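Side-chain contacts in DegV family protein (Streptococcus agalactiae, PDB 3LUP), which binds elaidic acid and may bind other long-chain fatty acids, with a possible role in lipid transport or fatty acid metabolism: residues L130-L135 against E229-I234; K157-I162 against K222-D227; H194-E197 against I201-Y204; R216-V221 against N248-A253. All blocks are in the same frame, centred on the assembly; numbering follows the deposited sequence.

In the fold
Helix 124-138 supplies the first half of contact 1, whose loop stays open until strand 230-236. Within that long loop strand 159-163 opens contact 2, and within contact 2 in turn lies contact 3, the short hairpin of strands 192-195 and 201-205. Helix 210-224 then starts contact 4 with residues 216-221 before its last turn and the residues after it close contact 2 at 222-227; contact 1 closes next at 229-234, and contact 4 last, on helix 240-252. Contact 4 therefore crosses both contact 1 and contact 2. Contacts 1, 2 and 3 all reach the mixed sheet, contact 1 tying it to helix 124-138 against the parallel sheet; contact 4 pairs two helices packed beside it.

Contact 1 of 4, residues L130-L135 against E229-I234; sequences LVRNAL and EYDIAI
R132 and D231 reach for each other from opposite directions and meet at a single pair of atoms, NH1 of the arginine and OD2 of the aspartate, 3.0 Å apart. This salt bridge is one-pronged: guanidinium and carboxylate planes stand 45° apart, and the oxygen approaches the guanidinium obliquely. The firm packing lies on the helix side. CG of R132 is anti to its own backbone nitrogen (chi1 -167°), and bends at chi2 and chi3 turn the guanidinium toward the side chain of N133, the next residue, where NE of R132 donates to OD1 of N133 at 3.0 Å. That bond is fairly straight and lies in the plane of both groups; a weak second one from R132 NH1 helps to fix the rotation of the guanidinium. N133 is buried, and its ND2 is held by Q154 OE1 of helix 144-155. The salt bridge spans the two alpha/beta parts of the DegV fold: helix 124-138 rests through V131 on strand 6-11 of the parallel sheet, whereas D231 belongs to strand 230-236 of the six-stranded mixed sheet. The looser side is bridged by solvent. A water donates to D231 OD2 at 2.6 Å and accepts only a weak bond from N133 ND2. R132 and D231 are both partly exposed, and just 58 Å² is buried between the two segments.

Contact 2 of 4, residues K157-I162 against K222-D227; sequences KIEGFI and KEMTAD
M224, present as selenomethionine, rests against E159 and F161 of strand 159-163. Its selenium is 3.9 Å from CD of E159, the two side chains crossing at about a right angle, and 4.3 Å from CE2 of F161. The second approach is a Met-aromatic contact, oblique to the ring, with the selenium 5.3 Å from the ring centroid and 62° off its normal. At the margin of the contact, K157 NZ donates to D227 OD2 at 3.0 Å, arriving nearly in line with the C-O bond; the lysine gets there through bends at chi2 and chi3. A second shell sets these groups in place. CB of E159 lies in the plane of the F161 ring at its edge, while F279, H194 and Y204 bring further rings against F161. The other carboxylate oxygen of D227, OD1, is hydrogen-bonded to Y230 OH at the start of the next strand, and I281 touches both M224 and E159. The C-terminal end of helix 210-224 is thereby laid over one side of the strand, whose G160 and I162 touch the bound elaidic acid. Chemically the contact has two characters: a polarisable selenium set against a carboxylate and an aromatic ring, and a solvent-exposed ion pair whose aspartate, gripped through both oxygens, would probably favour the charged form.

Contact 3 of 4, residues H194-E197 against I201-Y204; sequences HFNE and IVVY
H194 and Y204 form a T-shaped pair beside the backbone ladder of a beta hairpin. The CB of H194 leaves the strand next to F161, and chi1 of 80°, which sets CG between the backbone nitrogen and the carbonyl carbon, swings the imidazole across to the partner strand. CG then meets CB and CD1 of Y204. ND1 lies 3.6 Å from Y204 CB and also close to CG2 of V202, a methyl that CE1 likewise touches. CD2 and NE2 are each 3.8 Å from Y204 CD1, which stands over the centre of the imidazole face; the ring planes are 64° apart. In the backbone, H194 and V202 are an antiparallel hydrogen-bonded pair, joined by two N-H...O bonds of 3.0 Å, H194 N to V202 O and V202 N to H194 O. On the other face of the sheet I201 CG1 sits over the F195 ring, 4.1 Å from its centroid in a CH-pi contact, and both residues touch elaidic acid. Strand 201-205 is one edge strand of the mixed sheet; strand 192-195 separates it from strand 159-163, and V203 packs on helix 179-186.

Contact 4 of 4, residues R216-V221 against N248-A253; sequences RLAEIV and NLLAKA
A218 and L250 bring two helices together beside the mixed sheet, their CA atoms 5.7 Å apart. Helix 240-252 is the connection of a beta-alpha-beta crossover, linking the neighbouring parallel strands 230-236 and 259-263, and helix 210-224 packs next to it. The axes of 216-221 and 248-252 approach to 9.2 Å and cross at -43°, with the two helices running broadly the same way. The fit depends on small against large. A218 offers only a methyl, and this low spot admits L249 and L250 together: CB of A218 lies 3.6 Å from CB of L249. The main bump is the end of L250. Its CG is anti to the carbonyl carbon (chi1 -71°), and the fork reaches across to the hollow between A218 and V221, one helical turn apart, meeting the valine at about a right angle. V221 walls that hollow with CB and both methyls. L255 touches both V221 and L250, while L217, I220 and V221 face F279 of the sheet. No hydrogen bond joins the two segments, and the contact is apolar packing. Within the hollow, CD2 of L250 rests 3.7 Å from the carbonyl oxygen of A218 and equally 3.7 Å from CB of V221.

Contact 1 of 4, residues L130-L135 against E229-I234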
loop_
_atom_site.group_PDB
_atom_site.type_symbol
_atom_site.label_atom_id
_atom_site.label_comp_id
_atom_site.label_asym_id
_atom_site.label_seq_id
_atom_site.Cartn_x
_atom_site.Cartn_y
_atom_site.Cartn_z
ATOM N N LEU A 130 -7.237 4.850 -4.103
ATOM C CA LEU A 130 -7.593 6.128 -3.482
ATOM C C LEU A 130 -7.228 7.315 -4.354
ATOM O O LEU A 130 -8.000 8.257 -4.491
ATOM C CB LEU A 130 -6.954 6.284 -2.102
ATOM C CG LEU A 130 -7.580 5.435 -0.993
ATOM C CD1 LEU A 130 -6.738 5.541 0.276
ATOM C CD2 LEU A 130 -9.037 5.798 -0.734
ATOM N N VAL A 131 -6.037 7.263 -4.931
ATOM C CA VAL A 131 -5.571 8.294 -5.838
ATOM C C VAL A 131 -6.549 8.414 -7.000
ATOM O O VAL A 131 -7.131 9.473 -7.224
ATOM C CB VAL A 131 -4.142 7.971 -6.340
ATOM C CG1 VAL A 131 -3.704 8.930 -7.436
ATOM C CG2 VAL A 131 -3.148 7.964 -5.161
ATOM N N ARG A 132 -6.744 7.308 -7.712
ATOM C CA ARG A 132 -7.728 7.216 -8.774
ATOM C C ARG A 132 -9.119 7.739 -8.360
ATOM O O ARG A 132 -9.730 8.510 -9.095
ATOM C CB ARG A 132 -7.803 5.766 -9.242
ATOM C CG ARG A 132 -8.539 5.530 -10.536
ATOM C CD ARG A 132 -10.029 5.348 -10.327
ATOM N NE ARG A 132 -10.312 4.385 -9.266
ATOM C CZ ARG A 132 -10.314 3.065 -9.428
ATOM N NH1 ARG A 132 -10.595 2.277 -8.395
ATOM N NH2 ARG A 132 -10.036 2.529 -10.612
ATOM N N ASN A 133 -9.618 7.312 -7.203
ATOM C CA ASN A 133 -10.922 7.764 -6.708
ATOM C C ASN A 133 -10.988 9.274 -6.564
ATOM O O ASN A 133 -11.937 9.910 -7.032
ATOM C CB ASN A 133 -11.291 7.095 -5.376
ATOM C CG ASN A 133 -11.575 5.623 -5.531
ATOM O OD1 ASN A 133 -11.471 5.081 -6.629
ATOM N ND2 ASN A 133 -11.916 4.957 -4.434
ATOM N N ALA A 134 -9.968 9.844 -5.932
ATOM C CA ALA A 134 -9.928 11.275 -5.698
ATOM C C ALA A 134 -9.940 12.014 -7.029
ATOM O O ALA A 134 -10.525 13.088 -7.145
ATOM C CB ALA A 134 -8.704 11.651 -4.888
ATOM N N LEU A 135 -9.309 11.417 -8.036
ATOM C CA LEU A 135 -9.296 11.982 -9.384
ATOM C C LEU A 135 -10.671 12.080 -10.026
ATOM O O LEU A 135 -11.031 13.140 -10.537
ATOM C CB LEU A 135 -8.346 11.205 -10.292
ATOM C CG LEU A 135 -7.018 11.901 -10.592
ATOM C CD1 LEU A 135 -6.169 12.063 -9.357
ATOM C CD2 LEU A 135 -6.280 11.109 -11.646
ATOM N N GLU A 229 -19.879 -2.188 -2.618
ATOM C CA GLU A 229 -19.221 -2.548 -3.872
ATOM C C GLU A 229 -17.732 -2.229 -3.803
ATOM O O GLU A 229 -17.346 -1.064 -3.640
ATOM C CB GLU A 229 -19.896 -1.821 -5.042
ATOM C CG GLU A 229 -21.360 -2.211 -5.272
ATOM C CD GLU A 229 -21.503 -3.544 -6.014
ATOM O OE1 GLU A 229 -20.916 -3.684 -7.118
ATOM O OE2 GLU A 229 -22.202 -4.451 -5.503
ATOM N N TYR A 230 -16.894 -3.261 -3.920
ATOM C CA TYR A 230 -15.454 -3.096 -3.724
ATOM C C TYR A 230 -14.609 -3.495 -4.913
ATOM O O TYR A 230 -14.836 -4.535 -5.515
ATOM C CB TYR A 230 -14.992 -3.930 -2.534
ATOM C CG TYR A 230 -15.511 -3.456 -1.204
ATOM C CD1 TYR A 230 -14.748 -2.610 -0.398
ATOM C CD2 TYR A 230 -16.776 -3.858 -0.740
ATOM C CE1 TYR A 230 -15.221 -2.174 0.831
ATOM C CE2 TYR A 230 -17.258 -3.421 0.486
ATOM C CZ TYR A 230 -16.471 -2.586 1.268
ATOM O OH TYR A 230 -16.949 -2.150 2.485
ATOM N N ASP A 231 -13.610 -2.683 -5.237
ATOM C CA ASP A 231 -12.506 -3.153 -6.076
ATOM C C ASP A 231 -11.643 -4.114 -5.240
ATOM O O ASP A 231 -11.220 -3.761 -4.120
ATOM C CB ASP A 231 -11.689 -1.972 -6.613
ATOM C CG ASP A 231 -12.446 -1.167 -7.702
ATOM O OD1 ASP A 231 -12.947 -1.792 -8.676
ATOM O OD2 ASP A 231 -12.532 0.087 -7.596
ATOM N N ILE A 232 -11.419 -5.330 -5.755
ATOM C CA ILE A 232 -10.611 -6.332 -5.033
ATOM C C ILE A 232 -9.296 -6.677 -5.757
ATOM O O ILE A 232 -9.285 -6.921 -6.967
ATOM C CB ILE A 232 -11.392 -7.648 -4.737
ATOM C CG1 ILE A 232 -12.806 -7.347 -4.254
ATOM C CG2 ILE A 232 -10.665 -8.493 -3.687
ATOM C CD1 ILE A 232 -13.720 -8.546 -4.285
ATOM N N ALA A 233 -8.197 -6.704 -5.003
ATOM C CA ALA A 233 -6.882 -6.938 -5.571
ATOM C C ALA A 233 -6.219 -8.099 -4.843
ATOM O O ALA A 233 -6.138 -8.092 -3.614
ATOM C CB ALA A 233 -6.026 -5.670 -5.446
ATOM N N ILE A 234 -5.770 -9.105 -5.593
ATOM C CA ILE A 234 -4.880 -10.112 -5.038
ATOM C C ILE A 234 -3.460 -9.693 -5.395
ATOM O O ILE A 234 -3.150 -9.414 -6.557
ATOM C CB ILE A 234 -5.145 -11.503 -5.598
ATOM C CG1 ILE A 234 -6.606 -11.890 -5.394
ATOM C CG2 ILE A 234 -4.211 -12.524 -4.937
ATOM C CD1 ILE A 234 -7.052 -13.024 -6.302
HETATM O O HOH W 1 -11.989 1.684 -5.559
#

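Contact 2 of 4, residues K157-I162 against K222-D227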
loop_
_atom_site.group_PDB
_atom_site.type_symbol
_atom_site.label_atom_id
_atom_site.label_comp_id
_atom_site.label_asym_id
_atom_site.label_seq_id
_atom_site.Cartn_x
_atom_site.Cartn_y
_atom_site.Cartn_z
ATOM N N LYS A 157 -13.103 1.868 4.943
ATOM C CA LYS A 157 -13.671 0.611 4.482
ATOM C C LYS A 157 -12.620 -0.277 3.846
ATOM O O LYS A 157 -12.823 -1.474 3.734
ATOM C CB LYS A 157 -14.842 0.833 3.523
ATOM C CG LYS A 157 -15.922 1.824 3.986
ATOM C CD LYS A 157 -16.588 1.470 5.316
ATOM C CE LYS A 157 -17.706 0.466 5.153
ATOM N NZ LYS A 157 -18.376 0.147 6.458
ATOM N N ILE A 158 -11.495 0.318 3.451
ATOM C CA ILE A 158 -10.359 -0.419 2.910
ATOM C C ILE A 158 -9.881 -1.483 3.905
ATOM O O ILE A 158 -9.916 -1.278 5.119
ATOM C CB ILE A 158 -9.205 0.534 2.522
ATOM C CG1 ILE A 158 -9.538 1.273 1.229
ATOM C CG2 ILE A 158 -7.896 -0.217 2.316
ATOM C CD1 ILE A 158 -8.850 2.591 1.095
ATOM N N GLU A 159 -9.461 -2.628 3.384
ATOM C CA GLU A 159 -8.972 -3.728 4.192
ATOM C C GLU A 159 -7.780 -4.311 3.472
ATOM O O GLU A 159 -7.745 -4.311 2.238
ATOM C CB GLU A 159 -10.037 -4.824 4.314
ATOM C CG GLU A 159 -11.361 -4.393 4.983
ATOM C CD GLU A 159 -11.236 -4.068 6.489
ATOM O OE1 GLU A 159 -10.357 -4.644 7.197
ATOM O OE2 GLU A 159 -12.041 -3.233 6.960
ATOM N N GLY A 160 -6.819 -4.826 4.229
ATOM C CA GLY A 160 -5.644 -5.454 3.654
ATOM C C GLY A 160 -5.245 -6.650 4.487
ATOM O O GLY A 160 -4.844 -6.497 5.638
ATOM N N PHE A 161 -5.370 -7.842 3.908
ATOM C CA PHE A 161 -5.039 -9.090 4.586
ATOM C C PHE A 161 -3.874 -9.793 3.890
ATOM O O PHE A 161 -3.766 -9.744 2.677
ATOM C CB PHE A 161 -6.275 -9.985 4.640
ATOM C CG PHE A 161 -7.291 -9.556 5.678
ATOM C CD1 PHE A 161 -7.480 -10.311 6.845
ATOM C CD2 PHE A 161 -8.044 -8.399 5.505
ATOM C CE1 PHE A 161 -8.400 -9.921 7.822
ATOM C CE2 PHE A 161 -8.981 -8.005 6.481
ATOM C CZ PHE A 161 -9.153 -8.770 7.644
ATOM N N ILE A 162 -3.011 -10.442 4.667
ATOM C CA ILE A 162 -1.748 -10.981 4.159
ATOM C C ILE A 162 -1.435 -12.340 4.748
ATOM O O ILE A 162 -1.697 -12.597 5.916
ATOM C CB ILE A 162 -0.524 -10.074 4.520
ATOM C CG1 ILE A 162 -0.891 -8.579 4.524
ATOM C CG2 ILE A 162 0.676 -10.374 3.602
ATOM C CD1 ILE A 162 -0.060 -7.764 5.520
ATOM N N LYS A 222 -15.248 -12.363 1.555
ATOM C CA LYS A 222 -16.682 -12.457 1.399
ATOM C C LYS A 222 -17.374 -11.708 2.526
ATOM O O LYS A 222 -18.426 -11.076 2.309
ATOM C CB LYS A 222 -17.123 -13.919 1.371
ATOM C CG LYS A 222 -18.487 -14.167 0.729
ATOM C CD LYS A 222 -18.769 -15.671 0.589
ATOM C CE LYS A 222 -19.858 -15.950 -0.488
ATOM N NZ LYS A 222 -20.226 -17.409 -0.626
ATOM N N GLU A 223 -16.772 -11.780 3.720
ATOM C CA GLU A 223 -17.278 -11.074 4.895
ATOM C C GLU A 223 -17.102 -9.583 4.733
ATOM O O GLU A 223 -18.055 -8.807 4.883
ATOM C CB GLU A 223 -16.536 -11.506 6.147
ATOM C CG GLU A 223 -16.881 -12.900 6.615
ATOM C CD GLU A 223 -16.387 -13.165 8.033
ATOM O OE1 GLU A 223 -15.775 -12.238 8.638
ATOM O OE2 GLU A 223 -16.624 -14.296 8.534
HETATM N N MSE A 224 -15.867 -9.198 4.417
HETATM C CA MSE A 224 -15.481 -7.804 4.320
HETATM C C MSE A 224 -16.251 -7.023 3.250
HETATM O O MSE A 224 -16.518 -5.833 3.428
HETATM C CB MSE A 224 -13.964 -7.703 4.102
HETATM C CG MSE A 224 -13.168 -8.350 5.232
HETATM SE SE MSE A 224 -13.254 -7.383 6.954
HETATM C CE MSE A 224 -13.795 -8.852 8.127
ATOM N N THR A 225 -16.608 -7.692 2.152
ATOM C CA THR A 225 -17.230 -7.025 1.006
ATOM C C THR A 225 -18.745 -7.073 1.034
ATOM O O THR A 225 -19.407 -6.615 0.104
ATOM C CB THR A 225 -16.724 -7.595 -0.336
ATOM O OG1 THR A 225 -17.059 -8.987 -0.428
ATOM C CG2 THR A 225 -15.227 -7.423 -0.452
ATOM N N ALA A 226 -19.295 -7.612 2.115
ATOM C CA ALA A 226 -20.749 -7.773 2.256
ATOM C C ALA A 226 -21.506 -6.452 2.308
ATOM O O ALA A 226 -22.691 -6.414 2.002
ATOM C CB ALA A 226 -21.063 -8.589 3.491
ATOM N N ASP A 227 -20.821 -5.378 2.692
ATOM C CA ASP A 227 -21.488 -4.098 2.936
ATOM C C ASP A 227 -21.482 -3.085 1.774
ATOM O O ASP A 227 -21.941 -1.958 1.939
ATOM C CB ASP A 227 -21.019 -3.457 4.257
ATOM C CG ASP A 227 -19.541 -3.132 4.268
ATOM O OD1 ASP A 227 -18.815 -3.589 3.363
ATOM O OD2 ASP A 227 -19.106 -2.420 5.196
#

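Contact 3 of 4, residues H194-E197 against I201-Y204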
loop_
_atom_site.group_PDB
_atom_site.type_symbol
_atom_site.label_atom_id
_atom_site.label_comp_id
_atom_site.label_asym_id
_atom_site.label_seq_id
_atom_site.Cartn_x
_atom_site.Cartn_y
_atom_site.Cartn_z
ATOM N N HIS A 194 -3.488 -8.667 9.097
ATOM C CA HIS A 194 -4.233 -7.575 8.499
ATOM C C HIS A 194 -3.794 -6.217 9.017
ATOM O O HIS A 194 -2.983 -6.133 9.934
ATOM C CB HIS A 194 -5.736 -7.797 8.680
ATOM C CG HIS A 194 -6.266 -7.434 10.034
ATOM N ND1 HIS A 194 -5.591 -7.701 11.205
ATOM C CD2 HIS A 194 -7.432 -6.849 10.398
ATOM C CE1 HIS A 194 -6.313 -7.289 12.233
ATOM N NE2 HIS A 194 -7.435 -6.768 11.770
ATOM N N PHE A 195 -4.314 -5.154 8.412
ATOM C CA PHE A 195 -4.103 -3.798 8.923
ATOM C C PHE A 195 -5.112 -3.394 9.991
ATOM O O PHE A 195 -6.325 -3.519 9.802
ATOM C CB PHE A 195 -4.144 -2.797 7.784
ATOM C CG PHE A 195 -2.854 -2.685 7.027
ATOM C CD1 PHE A 195 -2.056 -1.541 7.153
ATOM C CD2 PHE A 195 -2.437 -3.705 6.172
ATOM C CE1 PHE A 195 -0.863 -1.413 6.450
ATOM C CE2 PHE A 195 -1.226 -3.592 5.464
ATOM C CZ PHE A 195 -0.440 -2.434 5.608
ATOM N N ASN A 196 -4.582 -2.919 11.115
ATOM C CA ASN A 196 -5.327 -2.340 12.236
ATOM C C ASN A 196 -6.294 -1.198 11.919
ATOM O O ASN A 196 -6.330 -0.661 10.803
ATOM C CB ASN A 196 -4.318 -1.735 13.198
ATOM C CG ASN A 196 -4.216 -2.487 14.469
ATOM O OD1 ASN A 196 -4.978 -3.418 14.717
ATOM N ND2 ASN A 196 -3.273 -2.089 15.310
ATOM N N GLU A 197 -7.032 -0.781 12.944
ATOM C CA GLU A 197 -7.731 0.491 12.888
ATOM C C GLU A 197 -6.720 1.654 12.845
ATOM O O GLU A 197 -7.043 2.721 12.318
ATOM C CB GLU A 197 -8.738 0.622 14.042
ATOM C CG GLU A 197 -9.964 -0.303 13.883
ATOM C CD GLU A 197 -10.835 -0.412 15.147
ATOM O OE1 GLU A 197 -11.212 0.642 15.728
ATOM O OE2 GLU A 197 -11.164 -1.556 15.557
ATOM N N ILE A 201 0.204 -3.501 11.085
ATOM C CA ILE A 201 0.031 -4.891 10.759
ATOM C C ILE A 201 0.045 -5.709 12.033
ATOM O O ILE A 201 1.005 -5.648 12.812
ATOM C CB ILE A 201 1.054 -5.402 9.768
ATOM C CG1 ILE A 201 1.200 -4.409 8.591
ATOM C CG2 ILE A 201 0.639 -6.817 9.320
ATOM C CD1 ILE A 201 2.137 -4.883 7.468
ATOM N N VAL A 202 -1.058 -6.424 12.255
ATOM C CA VAL A 202 -1.243 -7.276 13.432
ATOM C C VAL A 202 -1.718 -8.642 12.946
ATOM O O VAL A 202 -2.099 -8.794 11.774
ATOM C CB VAL A 202 -2.249 -6.676 14.502
ATOM C CG1 VAL A 202 -1.879 -5.268 14.869
ATOM C CG2 VAL A 202 -3.687 -6.728 14.031
ATOM N N VAL A 203 -1.683 -9.638 13.832
ATOM C CA VAL A 203 -2.180 -10.956 13.481
ATOM C C VAL A 203 -3.693 -10.946 13.591
ATOM O O VAL A 203 -4.259 -10.668 14.645
ATOM C CB VAL A 203 -1.581 -12.077 14.366
ATOM C CG1 VAL A 203 -2.032 -13.448 13.876
ATOM C CG2 VAL A 203 -0.056 -11.986 14.385
ATOM N N TYR A 204 -4.352 -11.233 12.479
ATOM C CA TYR A 204 -5.789 -11.399 12.500
ATOM C C TYR A 204 -6.151 -12.752 13.117
ATOM O O TYR A 204 -6.902 -12.808 14.083
ATOM C CB TYR A 204 -6.357 -11.257 11.087
ATOM C CG TYR A 204 -7.859 -11.350 11.014
ATOM C CD1 TYR A 204 -8.668 -10.309 11.480
ATOM C CD2 TYR A 204 -8.474 -12.478 10.468
ATOM C CE1 TYR A 204 -10.055 -10.391 11.410
ATOM C CE2 TYR A 204 -9.857 -12.570 10.388
ATOM C CZ TYR A 204 -10.641 -11.525 10.862
ATOM O OH TYR A 204 -12.007 -11.630 10.784
#

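Contact 4 of 4, residues R216-V221 against N248-A253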
loop_
_atom_site.group_PDB
_atom_site.type_symbol
_atom_site.label_atom_id
_atom_site.label_comp_id
_atom_site.label_asym_id
_atom_site.label_seq_id
_atom_site.Cartn_x
_atom_site.Cartn_y
_atom_site.Cartn_z
ATOM N N ARG A 216 -9.250 -19.517 4.156
ATOM C CA ARG A 216 -9.629 -18.492 5.117
ATOM C C ARG A 216 -9.579 -17.055 4.544
ATOM O O ARG A 216 -10.455 -16.253 4.832
ATOM C CB ARG A 216 -8.788 -18.630 6.385
ATOM C CG ARG A 216 -9.317 -17.856 7.572
ATOM C CD ARG A 216 -10.551 -18.511 8.259
ATOM N NE ARG A 216 -11.228 -17.487 9.059
ATOM C CZ ARG A 216 -12.234 -16.724 8.627
ATOM N NH1 ARG A 216 -12.734 -16.888 7.405
ATOM N NH2 ARG A 216 -12.758 -15.798 9.422
ATOM N N LEU A 217 -8.579 -16.732 3.726
ATOM C CA LEU A 217 -8.544 -15.436 3.035
ATOM C C LEU A 217 -9.783 -15.189 2.150
ATOM O O LEU A 217 -10.413 -14.123 2.227
ATOM C CB LEU A 217 -7.275 -15.297 2.185
ATOM C CG LEU A 217 -5.931 -14.989 2.854
ATOM C CD1 LEU A 217 -4.862 -15.031 1.795
ATOM C CD2 LEU A 217 -5.919 -13.634 3.591
ATOM N N ALA A 218 -10.123 -16.179 1.320
ATOM C CA ALA A 218 -11.327 -16.110 0.485
ATOM C C ALA A 218 -12.587 -15.896 1.313
ATOM O O ALA A 218 -13.433 -15.092 0.944
ATOM C CB ALA A 218 -11.468 -17.330 -0.365
ATOM N N GLU A 219 -12.711 -16.589 2.440
ATOM C CA GLU A 219 -13.867 -16.386 3.314
ATOM C C GLU A 219 -13.915 -14.971 3.887
ATOM O O GLU A 219 -14.996 -14.376 4.003
ATOM C CB GLU A 219 -13.898 -17.423 4.430
ATOM C CG GLU A 219 -14.344 -18.803 3.960
ATOM C CD GLU A 219 -13.922 -19.915 4.910
ATOM O OE1 GLU A 219 -13.636 -19.621 6.097
ATOM O OE2 GLU A 219 -13.871 -21.090 4.469
ATOM N N ILE A 220 -12.740 -14.432 4.205
ATOM C CA ILE A 220 -12.623 -13.104 4.798
ATOM C C ILE A 220 -13.044 -12.028 3.810
ATOM O O ILE A 220 -13.743 -11.086 4.182
ATOM C CB ILE A 220 -11.200 -12.832 5.318
ATOM C CG1 ILE A 220 -10.915 -13.682 6.560
ATOM C CG2 ILE A 220 -11.048 -11.382 5.691
ATOM C CD1 ILE A 220 -9.492 -13.628 7.054
ATOM N N VAL A 221 -12.627 -12.176 2.553
ATOM C CA VAL A 221 -13.068 -11.282 1.470
ATOM C C VAL A 221 -14.601 -11.210 1.386
ATOM O O VAL A 221 -15.175 -10.134 1.188
ATOM C CB VAL A 221 -12.538 -11.741 0.085
ATOM C CG1 VAL A 221 -13.123 -10.887 -1.027
ATOM C CG2 VAL A 221 -11.032 -11.688 0.026
ATOM N N ASN A 248 -9.123 -18.352 -7.712
ATOM C CA ASN A 248 -10.105 -19.407 -7.953
ATOM C C ASN A 248 -11.071 -19.557 -6.795
ATOM O O ASN A 248 -12.267 -19.650 -7.019
ATOM C CB ASN A 248 -9.426 -20.733 -8.283
ATOM C CG ASN A 248 -8.637 -20.673 -9.579
ATOM O OD1 ASN A 248 -8.989 -19.936 -10.506
ATOM N ND2 ASN A 248 -7.554 -21.443 -9.647
ATOM N N LEU A 249 -10.560 -19.543 -5.566
ATOM C CA LEU A 249 -11.414 -19.559 -4.384
ATOM C C LEU A 249 -12.428 -18.417 -4.408
ATOM O O LEU A 249 -13.574 -18.598 -4.011
ATOM C CB LEU A 249 -10.583 -19.477 -3.104
ATOM C CG LEU A 249 -9.700 -20.674 -2.739
ATOM C CD1 LEU A 249 -8.657 -20.279 -1.666
ATOM C CD2 LEU A 249 -10.536 -21.895 -2.317
ATOM N N LEU A 250 -12.001 -17.245 -4.877
ATOM C CA LEU A 250 -12.868 -16.079 -4.993
ATOM C C LEU A 250 -13.733 -16.116 -6.250
ATOM O O LEU A 250 -14.827 -15.552 -6.273
ATOM C CB LEU A 250 -12.034 -14.806 -4.957
ATOM C CG LEU A 250 -11.442 -14.488 -3.585
ATOM C CD1 LEU A 250 -10.678 -13.196 -3.668
ATOM C CD2 LEU A 250 -12.535 -14.384 -2.533
ATOM N N ALA A 251 -13.237 -16.782 -7.288
ATOM C CA ALA A 251 -14.015 -17.005 -8.498
ATOM C C ALA A 251 -15.205 -17.892 -8.158
ATOM O O ALA A 251 -16.342 -17.573 -8.491
ATOM C CB ALA A 251 -13.149 -17.647 -9.591
ATOM N N LYS A 252 -14.926 -18.994 -7.469
ATOM C CA LYS A 252 -15.961 -19.909 -7.001
ATOM C C LYS A 252 -16.977 -19.176 -6.125
ATOM O O LYS A 252 -18.172 -19.412 -6.238
ATOM C CB LYS A 252 -15.363 -21.108 -6.244
ATOM C CG LYS A 252 -16.412 -22.130 -5.838
ATOM C CD LYS A 252 -15.850 -23.375 -5.180
ATOM C CE LYS A 252 -16.970 -24.375 -4.912
ATOM N NZ LYS A 252 -16.463 -25.688 -4.420
ATOM N N ALA A 253 -16.509 -18.274 -5.269
ATOM C CA ALA A 253 -17.409 -17.616 -4.325
ATOM C C ALA A 253 -18.338 -16.571 -4.986
ATOM O O ALA A 253 -19.245 -16.046 -4.337
ATOM C CB ALA A 253 -16.625 -17.028 -3.155
#